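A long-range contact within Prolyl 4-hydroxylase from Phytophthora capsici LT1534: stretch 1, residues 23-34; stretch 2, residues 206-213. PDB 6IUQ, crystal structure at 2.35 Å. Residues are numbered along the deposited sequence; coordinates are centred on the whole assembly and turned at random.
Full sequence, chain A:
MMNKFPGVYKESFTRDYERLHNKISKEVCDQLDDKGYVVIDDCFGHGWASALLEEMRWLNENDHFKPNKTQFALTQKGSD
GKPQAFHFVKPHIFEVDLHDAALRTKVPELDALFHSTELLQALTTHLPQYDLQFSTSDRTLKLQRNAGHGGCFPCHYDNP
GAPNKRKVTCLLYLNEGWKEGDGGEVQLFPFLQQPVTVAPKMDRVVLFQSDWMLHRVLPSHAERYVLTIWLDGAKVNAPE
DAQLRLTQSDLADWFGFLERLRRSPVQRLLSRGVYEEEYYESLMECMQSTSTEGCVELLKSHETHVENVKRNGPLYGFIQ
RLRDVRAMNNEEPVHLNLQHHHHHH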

# COMPACT_ATOMS: atom_id res chain seq x y z
N LYS A 23 16.38 -4.92 -9.18
CA LYS A 23 15.40 -3.84 -9.26
C LYS A 23 15.20 -3.21 -7.89
O LYS A 23 14.99 -2.01 -7.80
CB LYS A 23 14.06 -4.34 -9.80
CG LYS A 23 14.09 -4.61 -11.26
CD LYS A 23 14.29 -3.33 -12.02
CE LYS A 23 14.01 -3.53 -13.49
NZ LYS A 23 13.83 -2.21 -14.15
N ILE A 24 15.28 -4.00 -6.83
CA ILE A 24 15.14 -3.45 -5.49
C ILE A 24 16.49 -2.94 -5.00
O ILE A 24 17.14 -3.55 -4.15
CB ILE A 24 14.56 -4.46 -4.49
CG1 ILE A 24 13.35 -5.18 -5.10
CG2 ILE A 24 14.14 -3.75 -3.20
CD1 ILE A 24 12.29 -4.20 -5.59
N SER A 25 16.90 -1.80 -5.55
CA SER A 25 18.24 -1.25 -5.36
C SER A 25 18.36 -0.35 -4.15
O SER A 25 17.36 -0.00 -3.51
CB SER A 25 18.65 -0.47 -6.61
OG SER A 25 17.84 0.68 -6.75
N LYS A 26 19.59 0.01 -3.82
CA LYS A 26 19.90 0.99 -2.78
C LYS A 26 19.14 2.30 -3.00
O LYS A 26 18.59 2.88 -2.07
CB LYS A 26 21.40 1.24 -2.75
CG LYS A 26 21.84 2.45 -1.95
CD LYS A 26 21.59 2.23 -0.49
CE LYS A 26 22.31 3.25 0.38
NZ LYS A 26 21.99 2.98 1.81
N GLU A 27 19.11 2.76 -4.24
CA GLU A 27 18.42 4.01 -4.58
C GLU A 27 16.92 3.91 -4.36
O GLU A 27 16.29 4.83 -3.83
CB GLU A 27 18.71 4.38 -6.03
CG GLU A 27 20.21 4.40 -6.38
CD GLU A 27 20.71 3.08 -6.98
OE1 GLU A 27 20.66 2.95 -8.23
OE2 GLU A 27 21.15 2.19 -6.21
N VAL A 28 16.35 2.78 -4.79
CA VAL A 28 14.94 2.50 -4.60
C VAL A 28 14.62 2.49 -3.09
O VAL A 28 13.68 3.14 -2.63
CB VAL A 28 14.55 1.16 -5.29
CG1 VAL A 28 13.28 0.54 -4.69
CG2 VAL A 28 14.39 1.37 -6.80
N CYS A 29 15.45 1.80 -2.32
CA CYS A 29 15.24 1.73 -0.87
C CYS A 29 15.41 3.09 -0.21
O CYS A 29 14.67 3.40 0.72
CB CYS A 29 16.18 0.71 -0.24
SG CYS A 29 15.73 -1.00 -0.68
N ASP A 30 16.36 3.90 -0.67
CA ASP A 30 16.53 5.23 -0.09
C ASP A 30 15.31 6.10 -0.37
O ASP A 30 14.93 6.92 0.47
CB ASP A 30 17.78 5.93 -0.64
CG ASP A 30 19.08 5.30 -0.17
OD1 ASP A 30 19.06 4.53 0.84
OD2 ASP A 30 20.12 5.57 -0.81
N GLN A 31 14.70 5.93 -1.54
CA GLN A 31 13.50 6.69 -1.86
C GLN A 31 12.31 6.25 -1.01
O GLN A 31 11.55 7.07 -0.51
CB GLN A 31 13.14 6.59 -3.33
CG GLN A 31 12.20 7.72 -3.75
CD GLN A 31 11.62 7.58 -5.14
OE1 GLN A 31 12.35 7.57 -6.14
NE2 GLN A 31 10.27 7.49 -5.21
N LEU A 32 12.17 4.93 -0.85
CA LEU A 32 11.10 4.38 -0.03
C LEU A 32 11.21 4.95 1.37
O LEU A 32 10.23 5.45 1.95
CB LEU A 32 11.19 2.85 -0.00
CG LEU A 32 10.35 2.16 1.07
CD1 LEU A 32 8.86 2.43 0.83
CD2 LEU A 32 10.64 0.65 1.11
N ASP A 33 12.41 4.92 1.92
CA ASP A 33 12.64 5.42 3.25
C ASP A 33 12.44 6.94 3.38
O ASP A 33 11.94 7.42 4.39
CB ASP A 33 14.04 5.07 3.70
CG ASP A 33 14.27 5.37 5.15
OD1 ASP A 33 13.47 4.87 5.98
OD2 ASP A 33 15.22 6.12 5.46
N ASP A 34 12.84 7.69 2.36
CA ASP A 34 12.74 9.15 2.41
C ASP A 34 11.32 9.63 2.06
O ASP A 34 10.66 10.30 2.88
CB ASP A 34 13.78 9.78 1.48
CG ASP A 34 13.55 11.27 1.27
OD1 ASP A 34 13.22 11.96 2.25
OD2 ASP A 34 13.71 11.76 0.12
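Stretch 2, residues 206-213: VLFQSDWM

Residues 206-209 of stretch 2 form the end of a β-strand that begins earlier in the chain, and residues 210-213 leave it as loop or turn. Val206, Leu207 and Phe208 have extended backbone angles (phi/psi -114/130, -113/136 and -150/169), and Gln209, at -74/118, closes the strand. Ser210 then turns the chain with helical angles of -64/-36, Asp211 follows at -96/-6, and a weak backbone hydrogen bond from Met213 N to Gln209 O (3.1 Å) spans the turn. In stretch 1, Ile24 departs from helical geometry (-86/75), Ser25 occupies the N-cap position, and a helix runs from Lys26 through Asp34 and beyond. The Ser25 side chain caps this helix by accepting a hydrogen bond from the backbone of Val28 (Val28 N to Ser25 OG, 3.2 Å).

The strand lies across the helix in broadly the same N-to-C direction, with a signed crossing angle of -41° and a closest axial approach of 8.2 Å. The backbones come nearest at Leu32 and Phe208, whose CA atoms are 6.3 Å apart. The contacts shift along stretch 1 accordingly: Leu207 touches Ile24, Val28 and Leu32, whereas Gln209 and, past the strand, Trp212 touch residues from Leu32 onward. Together the stretches bury 326 Å², counting both sides.

Leu207 directs its CA-to-CB bond toward stretch 1 and adopts an m,t rotamer. Its CD1 lies 4.5 Å from Ile24 CD1 and 4.4 Å from Val28 CG1, so that one methyl group touches residues both before the helix and within its first turn. Leu32 completes this apolar cluster, its CD1 standing 4.3 Å from Leu207 CB. The CA-to-CB bond of Leu32 points sideways, but its t,p rotamer brings the end of the side chain nearer the strand, where CD1 packs 3.7 Å from Phe208 CA. This methyl therefore rests against the strand backbone, while the Phe208 side chain starts out away from the helix.

The polar contact is made by Gln209. Its CA-to-CB bond also points sideways, yet its m,m side chain reaches back to the helix, and Gln209 NE2 donates a hydrogen bond to Leu32 O at 3.0 Å with an N-H...acceptor angle of 159°. The amide thus ties the end of the strand to the helix backbone rather than to a side chain. The same nitrogen, Gln209 NE2, also lies 3.8 Å from Asp33 CA.

Beyond the turn, Trp212 points its CA-to-CB bond toward stretch 1 and extends the contact along the helix. Its CH2 atom approaches Asp33 O at 3.6 Å and Asp34 O at 4.2 Å. Both oxygens lie at the edge of the ring, near its plane, so these two carbonyls meet the indole edge-on. The interface thus passes from aliphatic packing around Leu207, through the Gln209 hydrogen bond, to the edge of an aromatic ring.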

# COMPACT_ATOMS: atom_id res chain seq x y z
N VAL A 206 4.69 -1.00 -6.77
CA VAL A 206 4.73 0.12 -5.82
C VAL A 206 5.09 -0.42 -4.44
O VAL A 206 4.52 -1.42 -4.00
CB VAL A 206 3.39 0.87 -5.74
CG1 VAL A 206 3.53 2.12 -4.86
CG2 VAL A 206 2.90 1.26 -7.12
N LEU A 207 6.07 0.20 -3.80
CA LEU A 207 6.40 -0.10 -2.42
C LEU A 207 6.06 1.13 -1.65
O LEU A 207 6.37 2.24 -2.12
CB LEU A 207 7.88 -0.42 -2.21
CG LEU A 207 8.54 -1.48 -3.09
CD1 LEU A 207 9.98 -1.62 -2.72
CD2 LEU A 207 7.82 -2.82 -2.97
N PHE A 208 5.41 0.96 -0.50
CA PHE A 208 5.25 2.08 0.40
C PHE A 208 5.19 1.66 1.88
O PHE A 208 5.13 0.49 2.21
CB PHE A 208 4.03 2.92 -0.03
CG PHE A 208 2.69 2.20 -0.03
CD1 PHE A 208 1.98 2.02 1.16
CD2 PHE A 208 2.08 1.85 -1.22
CE1 PHE A 208 0.71 1.42 1.15
CE2 PHE A 208 0.81 1.25 -1.23
CZ PHE A 208 0.12 1.04 -0.03
N GLN A 209 5.26 2.65 2.77
CA GLN A 209 5.26 2.39 4.21
C GLN A 209 3.86 2.01 4.69
O GLN A 209 2.94 2.80 4.58
CB GLN A 209 5.75 3.63 4.96
CG GLN A 209 7.07 4.21 4.41
CD GLN A 209 8.29 3.44 4.91
OE1 GLN A 209 8.18 2.60 5.81
NE2 GLN A 209 9.46 3.72 4.33
N SER A 210 3.70 0.81 5.23
CA SER A 210 2.38 0.42 5.70
C SER A 210 1.90 1.30 6.87
O SER A 210 0.71 1.62 6.94
CB SER A 210 2.37 -1.06 6.09
OG SER A 210 2.92 -1.86 5.02
N ASP A 211 2.81 1.72 7.76
CA ASP A 211 2.39 2.47 8.95
C ASP A 211 2.46 3.99 8.83
O ASP A 211 2.00 4.68 9.75
CB ASP A 211 3.18 2.04 10.18
CG ASP A 211 4.67 2.01 9.94
OD1 ASP A 211 5.09 2.09 8.76
OD2 ASP A 211 5.41 1.89 10.93
N TRP A 212 3.00 4.55 7.75
CA TRP A 212 2.86 6.00 7.59
C TRP A 212 2.65 6.52 6.19
O TRP A 212 3.02 7.66 5.90
CB TRP A 212 4.06 6.74 8.21
CG TRP A 212 5.46 6.34 7.87
CD1 TRP A 212 6.23 5.40 8.53
CD2 TRP A 212 6.32 6.93 6.88
NE1 TRP A 212 7.49 5.35 7.98
CE2 TRP A 212 7.58 6.27 6.97
CE3 TRP A 212 6.15 7.92 5.91
CZ2 TRP A 212 8.66 6.59 6.14
CZ3 TRP A 212 7.23 8.24 5.08
CH2 TRP A 212 8.47 7.58 5.20
N MSE A 213 2.04 5.72 5.31
CA MSE A 213 1.62 6.22 4.01
C MSE A 213 0.10 6.14 3.80
O MSE A 213 -0.45 5.07 3.54
CB MSE A 213 2.34 5.46 2.89
CG MSE A 213 1.95 5.90 1.51
SE MSE A 213 2.25 7.83 1.20
CE MSE A 213 4.15 7.94 1.64